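PDB 2Q7S: N-formylglutamate amidohydrolase from Ralstonia eutropha, which probably acts as a zinc-dependent hydrolase of the N-formylglutamate amidohydrolase family and carries a bound zinc ion. Local coordinates for residues V80-N85 against R143-Y148; D89-A94 against T102-G107; Q95-W100 against K131-E136; N177-L182 against R224-K229. All blocks are in the same frame, centred on the assembly; numbering follows the deposited sequence.

Interaction 1: V80-N85 against R143-Y148; sequences VYIDPN and RYYRPY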
loop_
_atom_site.group_PDB
_atom_site.type_symbol
_atom_site.label_atom_id
_atom_site.label_comp_id
_atom_site.label_asym_id
_atom_site.label_seq_id
_atom_site.Cartn_x
_atom_site.Cartn_y
_atom_site.Cartn_z
ATOM N N VAL A 80 6.775 -4.598 8.282
ATOM C CA VAL A 80 6.938 -4.876 9.707
ATOM C C VAL A 80 8.290 -4.386 10.243
ATOM O O VAL A 80 8.495 -4.327 11.461
ATOM C CB VAL A 80 6.789 -6.384 10.022
ATOM C CG1 VAL A 80 7.061 -6.642 11.491
ATOM C CG2 VAL A 80 5.388 -6.871 9.629
ATOM N N TYR A 81 9.206 -4.053 9.337
ATOM C CA TYR A 81 10.490 -3.424 9.677
ATOM C C TYR A 81 10.362 -1.909 9.736
ATOM O O TYR A 81 10.717 -1.260 10.740
ATOM C CB TYR A 81 11.530 -3.831 8.664
ATOM C CG TYR A 81 12.933 -3.320 8.901
ATOM C CD1 TYR A 81 13.740 -3.862 9.909
ATOM C CD2 TYR A 81 13.477 -2.332 8.086
ATOM C CE1 TYR A 81 15.049 -3.437 10.091
ATOM C CE2 TYR A 81 14.777 -1.868 8.298
ATOM C CZ TYR A 81 15.566 -2.441 9.270
ATOM O OH TYR A 81 16.863 -2.013 9.456
ATOM N N ILE A 82 9.866 -1.332 8.647
ATOM C CA ILE A 82 9.347 0.006 8.680
ATOM C C ILE A 82 8.271 0.123 7.634
ATOM O O ILE A 82 8.383 -0.449 6.556
ATOM C CB ILE A 82 10.455 1.058 8.535
ATOM C CG1 ILE A 82 9.882 2.465 8.741
ATOM C CG2 ILE A 82 11.254 0.886 7.236
ATOM C CD1 ILE A 82 11.021 3.581 8.915
ATOM N N ASP A 83 7.203 0.820 7.978
ATOM C CA ASP A 83 5.989 0.832 7.156
ATOM C C ASP A 83 5.916 2.150 6.400
ATOM O O ASP A 83 5.563 3.153 7.010
ATOM C CB ASP A 83 4.766 0.717 8.037
ATOM C CG ASP A 83 3.501 0.582 7.261
ATOM O OD1 ASP A 83 3.471 0.942 6.062
ATOM O OD2 ASP A 83 2.524 0.073 7.854
ATOM N N PRO A 84 6.179 2.132 5.073
ATOM C CA PRO A 84 6.118 3.392 4.339
ATOM C C PRO A 84 4.757 4.071 4.231
ATOM O O PRO A 84 4.737 5.215 3.802
ATOM C CB PRO A 84 6.620 3.029 2.934
ATOM C CG PRO A 84 7.062 1.643 2.987
ATOM C CD PRO A 84 6.515 1.008 4.182
ATOM N N ASN A 85 3.663 3.371 4.566
ATOM C CA ASN A 85 2.323 3.947 4.515
ATOM C C ASN A 85 1.961 4.636 5.777
ATOM O O ASN A 85 0.792 4.978 5.994
ATOM C CB ASN A 85 1.248 2.876 4.206
ATOM C CG ASN A 85 0.513 3.167 2.916
ATOM O OD1 ASN A 85 1.051 3.836 2.035
ATOM N ND2 ASN A 85 -0.730 2.763 2.846
ATOM N N ARG A 143 17.457 4.942 5.558
ATOM C CA ARG A 143 17.873 3.960 4.594
ATOM C C ARG A 143 16.733 3.375 3.767
ATOM O O ARG A 143 16.973 3.003 2.635
ATOM C CB ARG A 143 18.608 2.812 5.279
ATOM C CG ARG A 143 19.804 3.232 6.064
ATOM C CD ARG A 143 20.214 2.103 7.065
ATOM N NE ARG A 143 21.442 2.405 7.778
ATOM C CZ ARG A 143 21.991 1.625 8.707
ATOM N NH1 ARG A 143 21.412 0.483 9.058
ATOM N NH2 ARG A 143 23.119 1.999 9.299
ATOM N N TYR A 144 15.523 3.250 4.333
ATOM C CA TYR A 144 14.446 2.561 3.680
ATOM C C TYR A 144 13.248 3.477 3.379
ATOM O O TYR A 144 12.784 3.563 2.243
ATOM C CB TYR A 144 14.036 1.300 4.464
ATOM C CG TYR A 144 15.147 0.333 4.707
ATOM C CD1 TYR A 144 15.432 -0.674 3.811
ATOM C CD2 TYR A 144 15.951 0.442 5.837
ATOM C CE1 TYR A 144 16.463 -1.547 4.047
ATOM C CE2 TYR A 144 16.982 -0.430 6.066
ATOM C CZ TYR A 144 17.226 -1.409 5.184
ATOM O OH TYR A 144 18.240 -2.259 5.434
ATOM N N TYR A 145 12.745 4.170 4.370
ATOM C CA TYR A 145 11.551 4.995 4.184
ATOM C C TYR A 145 11.763 6.199 3.277
ATOM O O TYR A 145 10.981 6.425 2.340
ATOM C CB TYR A 145 11.077 5.474 5.559
ATOM C CG TYR A 145 9.778 6.252 5.568
ATOM C CD1 TYR A 145 9.734 7.605 5.244
ATOM C CD2 TYR A 145 8.608 5.650 5.961
ATOM C CE1 TYR A 145 8.523 8.316 5.309
ATOM C CE2 TYR A 145 7.429 6.358 6.037
ATOM C CZ TYR A 145 7.383 7.644 5.671
ATOM O OH TYR A 145 6.156 8.303 5.787
ATOM N N ARG A 146 12.801 6.986 3.564
ATOM C CA ARG A 146 13.013 8.233 2.838
ATOM C C ARG A 146 13.242 8.006 1.333
ATOM O O ARG A 146 12.658 8.690 0.516
ATOM C CB ARG A 146 14.137 9.045 3.467
ATOM C CG ARG A 146 13.781 9.668 4.865
ATOM C CD ARG A 146 14.796 10.757 5.223
ATOM N NE ARG A 146 14.836 10.992 6.651
ATOM C CZ ARG A 146 14.023 11.808 7.312
ATOM N NH1 ARG A 146 13.069 12.444 6.686
ATOM N NH2 ARG A 146 14.162 11.950 8.618
ATOM N N PRO A 147 14.109 7.047 0.954
ATOM C CA PRO A 147 14.226 6.713 -0.470
ATOM C C PRO A 147 12.947 6.282 -1.129
ATOM O O PRO A 147 12.651 6.745 -2.239
ATOM C CB PRO A 147 15.247 5.574 -0.466
ATOM C CG PRO A 147 16.027 5.794 0.695
ATOM C CD PRO A 147 15.074 6.278 1.734
ATOM N N TYR A 148 12.205 5.374 -0.473
ATOM C CA TYR A 148 10.924 4.964 -0.968
ATOM C C TYR A 148 10.035 6.179 -1.178
ATOM O O TYR A 148 9.467 6.375 -2.268
ATOM C CB TYR A 148 10.250 3.971 -0.014
ATOM C CG TYR A 148 8.906 3.471 -0.526
ATOM C CD1 TYR A 148 8.831 2.344 -1.322
ATOM C CD2 TYR A 148 7.722 4.143 -0.230
ATOM C CE1 TYR A 148 7.607 1.888 -1.813
ATOM C CE2 TYR A 148 6.504 3.660 -0.674
ATOM C CZ TYR A 148 6.460 2.552 -1.495
ATOM O OH TYR A 148 5.257 2.064 -1.978
HETATM O O HOH W 1 18.417 0.386 9.428
#

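Interaction 2: D89-A94 against T102-G107; sequences DDIDPA and TPLAPG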
loop_
_atom_site.group_PDB
_atom_site.type_symbol
_atom_site.label_atom_id
_atom_site.label_comp_id
_atom_site.label_asym_id
_atom_site.label_seq_id
_atom_site.Cartn_x
_atom_site.Cartn_y
_atom_site.Cartn_z
ATOM N N ASP A 89 5.803 10.586 12.098
ATOM C CA ASP A 89 5.517 10.873 13.489
ATOM C C ASP A 89 4.557 9.854 14.120
ATOM O O ASP A 89 4.134 10.035 15.247
ATOM C CB ASP A 89 5.041 12.318 13.674
ATOM C CG ASP A 89 3.707 12.617 12.992
ATOM O OD1 ASP A 89 3.172 11.771 12.225
ATOM O OD2 ASP A 89 3.207 13.729 13.238
ATOM N N ASP A 90 4.285 8.768 13.401
ATOM C CA ASP A 90 3.356 7.712 13.848
ATOM C C ASP A 90 4.114 6.615 14.600
ATOM O O ASP A 90 4.138 5.463 14.214
ATOM C CB ASP A 90 2.571 7.164 12.667
ATOM C CG ASP A 90 1.378 6.363 13.086
ATOM O OD1 ASP A 90 1.098 6.220 14.305
ATOM O OD2 ASP A 90 0.681 5.911 12.173
ATOM N N ILE A 91 4.700 7.045 15.727
ATOM C CA ILE A 91 5.516 6.250 16.602
ATOM C C ILE A 91 5.016 6.517 18.008
ATOM O O ILE A 91 4.751 7.652 18.354
ATOM C CB ILE A 91 6.992 6.692 16.594
ATOM C CG1 ILE A 91 7.580 6.657 15.178
ATOM C CG2 ILE A 91 7.745 5.821 17.581
ATOM C CD1 ILE A 91 8.940 7.347 14.984
ATOM N N ASP A 92 4.879 5.465 18.808
ATOM C CA ASP A 92 4.543 5.585 20.211
ATOM C C ASP A 92 5.848 5.753 20.980
ATOM O O ASP A 92 6.703 4.880 20.904
ATOM C CB ASP A 92 3.820 4.313 20.665
ATOM C CG ASP A 92 3.517 4.285 22.169
ATOM O OD1 ASP A 92 3.757 5.272 22.886
ATOM O OD2 ASP A 92 3.025 3.235 22.640
ATOM N N PRO A 93 6.014 6.879 21.723
ATOM C CA PRO A 93 7.184 7.120 22.569
ATOM C C PRO A 93 7.653 5.939 23.414
ATOM O O PRO A 93 8.855 5.784 23.655
ATOM C CB PRO A 93 6.696 8.219 23.512
ATOM C CG PRO A 93 5.664 8.924 22.810
ATOM C CD PRO A 93 5.096 8.033 21.754
ATOM N N ALA A 94 6.707 5.125 23.874
ATOM C CA ALA A 94 7.020 4.014 24.741
ATOM C C ALA A 94 7.705 2.872 24.044
ATOM O O ALA A 94 8.212 1.996 24.716
ATOM C CB ALA A 94 5.769 3.514 25.439
ATOM N N THR A 102 11.488 15.234 18.118
ATOM C CA THR A 102 10.345 16.013 17.652
ATOM C C THR A 102 9.046 15.396 18.163
ATOM O O THR A 102 9.044 14.254 18.684
ATOM C CB THR A 102 10.316 16.040 16.084
ATOM O OG1 THR A 102 10.479 14.720 15.577
ATOM C CG2 THR A 102 11.468 16.926 15.521
ATOM N N PRO A 103 7.932 16.163 18.071
ATOM C CA PRO A 103 6.636 15.653 18.505
ATOM C C PRO A 103 6.178 14.407 17.754
ATOM O O PRO A 103 6.328 14.303 16.511
ATOM C CB PRO A 103 5.680 16.827 18.224
ATOM C CG PRO A 103 6.519 17.984 18.050
ATOM C CD PRO A 103 7.837 17.562 17.604
ATOM N N LEU A 104 5.623 13.459 18.517
ATOM C CA LEU A 104 5.068 12.232 17.967
ATOM C C LEU A 104 3.557 12.295 18.101
ATOM O O LEU A 104 3.045 12.905 19.027
ATOM C CB LEU A 104 5.642 11.026 18.706
ATOM C CG LEU A 104 7.120 10.760 18.350
ATOM C CD1 LEU A 104 7.673 9.575 19.107
ATOM C CD2 LEU A 104 7.228 10.541 16.889
ATOM N N ALA A 105 2.866 11.703 17.133
ATOM C CA ALA A 105 1.411 11.755 17.001
ATOM C C ALA A 105 0.928 10.363 16.586
ATOM O O ALA A 105 0.454 10.164 15.453
ATOM C CB ALA A 105 1.028 12.758 15.980
ATOM N N PRO A 106 1.094 9.375 17.476
ATOM C CA PRO A 106 0.667 8.022 17.132
ATOM C C PRO A 106 -0.874 7.854 16.964
ATOM O O PRO A 106 -1.657 8.463 17.688
ATOM C CB PRO A 106 1.180 7.192 18.312
ATOM C CG PRO A 106 1.215 8.161 19.507
ATOM C CD PRO A 106 1.640 9.468 18.855
ATOM N N GLY A 107 -1.287 7.020 16.017
ATOM C CA GLY A 107 -2.702 6.681 15.800
ATOM C C GLY A 107 -3.034 5.268 16.268
ATOM O O GLY A 107 -2.643 4.867 17.372
HETATM O O HOH W 2 0.839 10.363 12.841
HETATM O O HOH W 3 3.962 15.503 15.136
#

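Interaction 3: Q95-W100 against K131-E136; sequences QLEGPW and KLTVAE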
loop_
_atom_site.group_PDB
_atom_site.type_symbol
_atom_site.label_atom_id
_atom_site.label_comp_id
_atom_site.label_asym_id
_atom_site.label_seq_id
_atom_site.Cartn_x
_atom_site.Cartn_y
_atom_site.Cartn_z
ATOM N N GLN A 95 7.724 2.851 22.713
ATOM C CA GLN A 95 8.453 1.809 22.004
ATOM C C GLN A 95 9.946 2.117 21.842
ATOM O O GLN A 95 10.712 1.240 21.468
ATOM C CB GLN A 95 7.757 1.427 20.673
ATOM C CG GLN A 95 7.843 2.365 19.496
ATOM C CD GLN A 95 6.968 1.897 18.305
ATOM O OE1 GLN A 95 6.062 2.620 17.836
ATOM N NE2 GLN A 95 7.222 0.675 17.841
ATOM N N LEU A 96 10.347 3.347 22.167
ATOM C CA LEU A 96 11.722 3.822 22.001
ATOM C C LEU A 96 12.489 3.882 23.327
ATOM O O LEU A 96 11.928 4.195 24.367
ATOM C CB LEU A 96 11.720 5.223 21.371
ATOM C CG LEU A 96 11.029 5.333 20.008
ATOM C CD1 LEU A 96 11.221 6.738 19.390
ATOM C CD2 LEU A 96 11.580 4.297 19.118
ATOM N N GLU A 97 13.772 3.546 23.262
ATOM C CA GLU A 97 14.692 3.738 24.363
ATOM C C GLU A 97 15.184 5.140 24.121
ATOM O O GLU A 97 15.836 5.398 23.089
ATOM C CB GLU A 97 15.857 2.757 24.285
ATOM C CG GLU A 97 16.777 2.787 25.482
ATOM C CD GLU A 97 18.243 2.903 25.118
ATOM O OE1 GLU A 97 18.553 3.368 24.002
ATOM O OE2 GLU A 97 19.096 2.566 25.977
ATOM N N GLY A 98 14.840 6.047 25.039
ATOM C CA GLY A 98 15.100 7.468 24.855
ATOM C C GLY A 98 13.975 8.275 24.219
ATOM O O GLY A 98 13.031 7.719 23.638
ATOM N N PRO A 99 14.108 9.608 24.266
ATOM C CA PRO A 99 13.094 10.519 23.753
ATOM C C PRO A 99 13.328 10.884 22.265
ATOM O O PRO A 99 14.471 11.056 21.814
ATOM C CB PRO A 99 13.283 11.742 24.642
ATOM C CG PRO A 99 14.808 11.799 24.801
ATOM C CD PRO A 99 15.290 10.347 24.757
ATOM N N TRP A 100 12.242 11.011 21.516
ATOM C CA TRP A 100 12.320 11.352 20.102
ATOM C C TRP A 100 12.539 12.863 20.000
ATOM O O TRP A 100 12.018 13.607 20.828
ATOM C CB TRP A 100 11.025 10.959 19.429
ATOM C CG TRP A 100 11.060 10.924 17.959
ATOM C CD1 TRP A 100 10.375 11.751 17.115
ATOM C CD2 TRP A 100 11.786 10.013 17.126
ATOM N NE1 TRP A 100 10.599 11.397 15.833
ATOM C CE2 TRP A 100 11.479 10.350 15.793
ATOM C CE3 TRP A 100 12.652 8.941 17.371
ATOM C CZ2 TRP A 100 12.011 9.667 14.709
ATOM C CZ3 TRP A 100 13.151 8.226 16.277
ATOM C CH2 TRP A 100 12.860 8.598 14.985
ATOM N N LYS A 131 13.336 -2.263 23.951
ATOM C CA LYS A 131 12.933 -1.029 23.290
ATOM C C LYS A 131 13.958 -0.648 22.237
ATOM O O LYS A 131 15.159 -0.790 22.450
ATOM C CB LYS A 131 12.786 0.095 24.315
ATOM C CG LYS A 131 11.587 -0.092 25.215
ATOM C CD LYS A 131 11.494 0.966 26.257
ATOM C CE LYS A 131 10.112 0.956 26.931
ATOM N NZ LYS A 131 9.684 2.368 27.241
ATOM N N LEU A 132 13.486 -0.150 21.098
ATOM C CA LEU A 132 14.377 0.234 20.008
ATOM C C LEU A 132 15.011 1.562 20.347
ATOM O O LEU A 132 14.439 2.381 21.064
ATOM C CB LEU A 132 13.643 0.277 18.655
ATOM C CG LEU A 132 12.659 -0.873 18.381
ATOM C CD1 LEU A 132 12.236 -0.839 16.939
ATOM C CD2 LEU A 132 13.241 -2.215 18.706
ATOM N N THR A 133 16.236 1.764 19.907
ATOM C CA THR A 133 16.888 3.032 20.205
ATOM C C THR A 133 16.334 4.091 19.246
ATOM O O THR A 133 15.798 3.762 18.165
ATOM C CB THR A 133 18.425 2.962 20.129
ATOM O OG1 THR A 133 18.813 2.738 18.780
ATOM C CG2 THR A 133 18.985 1.850 21.047
ATOM N N VAL A 134 16.448 5.355 19.634
ATOM C CA VAL A 134 16.125 6.455 18.716
ATOM C C VAL A 134 16.962 6.319 17.426
ATOM O O VAL A 134 16.424 6.311 16.311
ATOM C CB VAL A 134 16.287 7.808 19.409
ATOM C CG1 VAL A 134 16.285 8.998 18.393
ATOM C CG2 VAL A 134 15.183 7.991 20.405
ATOM N N ALA A 135 18.274 6.139 17.601
ATOM C CA ALA A 135 19.236 5.995 16.506
ATOM C C ALA A 135 18.854 4.905 15.528
ATOM O O ALA A 135 18.946 5.091 14.323
ATOM C CB ALA A 135 20.697 5.773 17.099
ATOM N N GLU A 136 18.402 3.757 16.042
ATOM C CA GLU A 136 18.064 2.618 15.232
ATOM C C GLU A 136 16.849 2.894 14.330
ATOM O O GLU A 136 16.828 2.561 13.132
ATOM C CB GLU A 136 17.888 1.404 16.159
ATOM C CG GLU A 136 16.753 0.510 15.911
ATOM C CD GLU A 136 16.752 -0.695 16.859
ATOM O OE1 GLU A 136 17.198 -0.555 18.039
ATOM O OE2 GLU A 136 16.294 -1.766 16.392
#

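Interaction 4: N177-L182 against R224-K229; sequences NAYERL and RNDPYK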
loop_
_atom_site.group_PDB
_atom_site.type_symbol
_atom_site.label_atom_id
_atom_site.label_comp_id
_atom_site.label_asym_id
_atom_site.label_seq_id
_atom_site.Cartn_x
_atom_site.Cartn_y
_atom_site.Cartn_z
ATOM N N ASN A 177 -9.559 -12.178 8.016
ATOM C CA ASN A 177 -10.033 -11.696 9.292
ATOM C C ASN A 177 -9.643 -10.252 9.573
ATOM O O ASN A 177 -9.454 -9.888 10.720
ATOM C CB ASN A 177 -9.585 -12.647 10.415
ATOM C CG ASN A 177 -8.089 -12.662 10.627
ATOM O OD1 ASN A 177 -7.333 -12.040 9.890
ATOM N ND2 ASN A 177 -7.655 -13.371 11.654
ATOM N N ALA A 178 -9.545 -9.420 8.538
ATOM C CA ALA A 178 -9.220 -8.001 8.738
ATOM C C ALA A 178 -10.145 -7.283 9.747
ATOM O O ALA A 178 -9.688 -6.390 10.458
ATOM C CB ALA A 178 -9.212 -7.274 7.456
ATOM N N TYR A 179 -11.421 -7.673 9.814
ATOM C CA TYR A 179 -12.377 -7.074 10.751
ATOM C C TYR A 179 -12.020 -7.423 12.216
ATOM O O TYR A 179 -12.065 -6.567 13.090
ATOM C CB TYR A 179 -13.818 -7.527 10.455
ATOM C CG TYR A 179 -14.564 -6.783 9.333
ATOM C CD1 TYR A 179 -14.654 -5.389 9.324
ATOM C CD2 TYR A 179 -15.209 -7.480 8.323
ATOM C CE1 TYR A 179 -15.331 -4.721 8.319
ATOM C CE2 TYR A 179 -15.909 -6.817 7.310
ATOM C CZ TYR A 179 -15.970 -5.445 7.318
ATOM O OH TYR A 179 -16.666 -4.758 6.355
ATOM N N GLU A 180 -11.686 -8.688 12.454
ATOM C CA GLU A 180 -11.271 -9.188 13.765
ATOM C C GLU A 180 -9.987 -8.508 14.251
ATOM O O GLU A 180 -9.894 -8.075 15.405
ATOM C CB GLU A 180 -11.084 -10.713 13.663
ATOM C CG GLU A 180 -10.423 -11.412 14.848
ATOM C CD GLU A 180 -10.449 -12.956 14.714
ATOM O OE1 GLU A 180 -10.062 -13.487 13.649
ATOM O OE2 GLU A 180 -10.856 -13.645 15.680
ATOM N N ARG A 181 -9.009 -8.421 13.366
ATOM C CA ARG A 181 -7.727 -7.781 13.644
ATOM C C ARG A 181 -7.805 -6.264 13.891
ATOM O O ARG A 181 -7.032 -5.706 14.680
ATOM C CB ARG A 181 -6.800 -7.985 12.446
ATOM C CG ARG A 181 -6.416 -9.418 12.214
ATOM C CD ARG A 181 -5.175 -9.473 11.364
ATOM N NE ARG A 181 -5.096 -10.716 10.610
ATOM C CZ ARG A 181 -4.107 -11.609 10.680
ATOM N NH1 ARG A 181 -3.054 -11.416 11.476
ATOM N NH2 ARG A 181 -4.172 -12.711 9.928
ATOM N N LEU A 182 -8.676 -5.590 13.148
ATOM C CA LEU A 182 -9.059 -4.236 13.489
ATOM C C LEU A 182 -10.084 -4.493 14.585
ATOM O O LEU A 182 -10.438 -5.638 14.830
ATOM C CB LEU A 182 -9.638 -3.503 12.279
ATOM C CG LEU A 182 -8.832 -3.538 10.968
ATOM C CD1 LEU A 182 -9.741 -3.119 9.827
ATOM C CD2 LEU A 182 -7.569 -2.669 11.011
ATOM N N ARG A 224 -16.683 0.256 -0.376
ATOM C CA ARG A 224 -15.957 1.521 -0.236
ATOM C C ARG A 224 -15.815 1.795 1.247
ATOM O O ARG A 224 -16.776 1.645 1.992
ATOM C CB ARG A 224 -16.738 2.678 -0.876
ATOM C CG ARG A 224 -16.906 2.514 -2.386
ATOM C CD ARG A 224 -17.454 3.794 -3.034
ATOM N NE ARG A 224 -17.876 3.551 -4.418
ATOM C CZ ARG A 224 -18.013 4.502 -5.331
ATOM N NH1 ARG A 224 -17.751 5.770 -5.033
ATOM N NH2 ARG A 224 -18.365 4.181 -6.568
ATOM N N ASN A 225 -14.625 2.207 1.659
ATOM C CA ASN A 225 -14.399 2.795 3.004
ATOM C C ASN A 225 -14.820 1.926 4.180
ATOM O O ASN A 225 -15.189 2.431 5.253
ATOM C CB ASN A 225 -15.014 4.194 3.060
ATOM C CG ASN A 225 -14.368 5.122 2.040
ATOM O OD1 ASN A 225 -13.198 5.436 2.162
ATOM N ND2 ASN A 225 -15.101 5.488 0.997
ATOM N N ASP A 226 -14.667 0.622 3.997
ATOM C CA ASP A 226 -15.180 -0.399 4.921
ATOM C C ASP A 226 -14.339 -1.696 4.795
ATOM O O ASP A 226 -14.500 -2.445 3.821
ATOM C CB ASP A 226 -16.631 -0.682 4.583
ATOM C CG ASP A 226 -17.300 -1.622 5.572
ATOM O OD1 ASP A 226 -16.627 -2.061 6.534
ATOM O OD2 ASP A 226 -18.509 -1.910 5.400
ATOM N N PRO A 227 -13.423 -1.952 5.755
ATOM C CA PRO A 227 -13.063 -1.178 6.945
ATOM C C PRO A 227 -11.919 -0.168 6.711
ATOM O O PRO A 227 -11.580 0.548 7.633
ATOM C CB PRO A 227 -12.612 -2.256 7.930
ATOM C CG PRO A 227 -11.977 -3.300 7.013
ATOM C CD PRO A 227 -12.627 -3.192 5.677
ATOM N N TYR A 228 -11.389 -0.092 5.489
ATOM C CA TYR A 228 -10.243 0.747 5.164
ATOM C C TYR A 228 -10.607 1.977 4.355
ATOM O O TYR A 228 -10.940 1.872 3.163
ATOM C CB TYR A 228 -9.233 -0.038 4.343
ATOM C CG TYR A 228 -8.675 -1.226 5.059
ATOM C CD1 TYR A 228 -7.735 -1.074 6.042
ATOM C CD2 TYR A 228 -9.088 -2.508 4.742
ATOM C CE1 TYR A 228 -7.215 -2.162 6.687
ATOM C CE2 TYR A 228 -8.567 -3.602 5.388
ATOM C CZ TYR A 228 -7.641 -3.424 6.361
ATOM O OH TYR A 228 -7.106 -4.523 7.004
ATOM N N LYS A 229 -10.476 3.140 4.998
ATOM C CA LYS A 229 -10.790 4.435 4.399
ATOM C C LYS A 229 -9.589 5.127 3.777
ATOM O O LYS A 229 -9.765 6.125 3.098
ATOM C CB LYS A 229 -11.464 5.393 5.432
ATOM C CG LYS A 229 -12.638 4.811 6.164
ATOM C CD LYS A 229 -13.312 5.806 7.119
ATOM C CE LYS A 229 -14.794 5.472 7.272
ATOM N NZ LYS A 229 -15.589 6.563 7.950
HETATM O O HOH W 4 -15.603 -4.900 3.363
#

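Interaction 1: V80-N85 against R143-Y148
Pro84 and Tyr148 meet in a CH-pi contact where the loop 80-85, passing close to the zinc site, lies against the long helix 134-163 of this FGase-family fold. Pro84 CG sits over one face of the Tyr148 ring, 4.3 Å from its centroid, while Pro84 CB lies 3.5 Å from Tyr148 CD2. A flat, rigid proline can lie close to an aromatic face and leaves no backbone N-H to satisfy. Tyr145, with CG anti to its backbone N (chi1 -175°), reaches back to the same residue, its CE2 lying 3.7 Å from Pro84 CA. Ile82 fills the space beside it: CD1 rests on Tyr145 CB, and CG2 comes within 3.9 Å of Tyr144 CB. Tyr81 is packed just as closely, presenting its edge to the face of Tyr144 in a T-shaped pair with planes at 84° and Tyr81 CE2 3.5 Å from Tyr144 CE2. No hydrogen bond crosses this close-packed part directly. The tyrosine hydroxyls find partners beyond the two segments, Tyr148 OH at Asp29, Tyr145 OH at the carbonyl of Arg86 and Tyr81 OH at Asp40. Asp83 turns away from the helix, and its OD1 bonds both His32, a zinc ligand, and the backbone N of Asn85 in an Asx turn, consistent with second-shell support of the metal site.

The solvent side is confined to the partly exposed Tyr144 and the exposed Arg143. There one water gives a hydrogen to Tyr81 OH at 2.9 Å and accepts a weak bond from Arg143 NH1.

Interaction 2: D89-A94 against T102-G107
Leu104 lies against Ile91 where two irregular surface loops, one before and one after the short strand 96-97, run close together; Asp90 sits at the centre of an inverse gamma turn. Both methyls of the leucine, CD1 and CD2, touch Ile91 CB at 3.9 Å, and CD1 also meets Pro93 CD. The branched end of a leucine gives this partly exposed site a broad apolar surface. Pro106 packs its CB against Ile91 O at 3.6 Å, and that buried carbonyl oxygen has no hydrogen-bond partner in the model.

The polar part belongs to the two aspartates. Asp89 uses its backbone O to accept from Ala105 N at 2.8 Å, a nearly straight bond. Its CG stands between the backbone N and the carbonyl carbon (chi1 65°), and the carboxylate is spread between two waters, one shared with Ala105 O and the other with Pro103 O. OD2 also touches the methyl of Ala105, a residue small enough to let the carboxylate lie beside it.

Asp90 instead has CG anti to the backbone N (chi1 -165°). Its OD1 takes two donors, Thr110 OG1 from farther along the chain and Gly107 N from across the contact, so a single carboxylate oxygen holds two points of the second loop. Asp92 closes an Asx turn onto Ala94 N. The bond from Gly107 N to Asp90 OD1 is 3.0 Å long, and its donor stands 39° off the plane of the carboxylate.

Interaction 3: Q95-W100 against K131-E136
At the end of a very short parallel ladder, Val134 CG1 rests on the Trp100 ring system, 3.8 Å from Trp100 CE3. CG1 is anti to the backbone N (chi1 166°), which directs it toward the indole. The other methyl, CG2, lies beside the backbone N and meets Pro99 O at 3.4 Å. A beta-branched valine thus packs on the ring and the returning backbone together.

Two backbone bonds hold the strands: Glu97 N gives to Leu132 O at 2.6 Å, nearly straight, and Leu132 N gives to Gln95 O at 3.1 Å. Both grip Leu132, whose carbonyl also lies against Leu96 CA. Leu96 and Leu132 project from one face of this pair, Glu97 and Thr133 from the other. There the last two run alongside each other in one direction, with Glu97 OE1 3.4 Å from Thr133 CG2.

What positions Thr133 is the helix it begins. Its OG1 accepts from Glu136 N, while Glu136 OE1 accepts from Thr133 N: a capping box. Glu136 OE2 is in turn paired with Arg130. At Gly98 (phi 92°, psi 168°) a CB would be jammed against the preceding carbonyl O, which calls for glycine.

Farther out, Gln95 ties its amide to Ile117 O and to Asp92 N. Strand 132-133 runs straight into helix 134-163 with Thr133 as N-cap, and Leu96 and Trp100 rest on Val137, Trp100 continuing along that helix to Ile141.

Interaction 4: N177-L182 against R224-K229
The CD1 methyl of Leu182 presses on Pro227, 3.5 Å from Pro227 CB, at the apolar centre where the short helix 178-181 faces the loop that leaves edge strand 222-224 of the mixed central sheet. The leucine side chain comes across that of the proline roughly perpendicular to it. Tyr179, from the helix that Leu182 follows, joins with its CE1 3.7 Å from Pro227 CB. The peptide bond before Pro227 is cis, a form proline adopts more readily than other residues; it bends the loop sharply, and the compact ring fits between a leucine and a tyrosine.

Tyr228 extends the apolar group. Tyr228 CZ lies 4.1 Å from Leu182 CD1, and Tyr228 OH lies 3.5 Å from Ala178 CB, where a small side chain lets the tyrosine come close to the helix. The Tyr228 side chain is about 7 Å from the zinc ion at nearest atoms, so this contact lies beside the metal site. Pro227 and Tyr228 both rest on Val194 of strand 193-196.

Outward, the contact turns polar. Tyr179 has CG anti to its carbonyl carbon (chi1 -82°), and its ring runs past Pro227 to the aspartate just before it. There the phenol, well out of the carboxylate plane, donates from Tyr179 OH to Asp226 OD1 at 2.7 Å. Beside this bond a water donates to both Tyr179 OH and the backbone oxygen of Asp226, 2.7 Å from Asp226 O.

In the fold
Interaction 1 is the buried one, joining its loop to helix 134-163 through aromatic rings and proline, whereas interactions 2, 3 and 4 lie at the surface. Interactions 1 and 3 share that helix, a part further along it in one and its first turn in the other, with centres about 17 Å apart. Interactions 2 and 3 touch and alternate along the chain: Ile91 packs on Trp100 and Leu96. Interaction 2 is crossed by one backbone bond, one aspartate bond and two waters, interaction 3 by a two-bridge parallel ladder. Interaction 4, later in sequence, pairs a cis-proline and leucine centre with a phenol-carboxylate bond at its edge; like interaction 1 but unlike interaction 3, it approaches the zinc site.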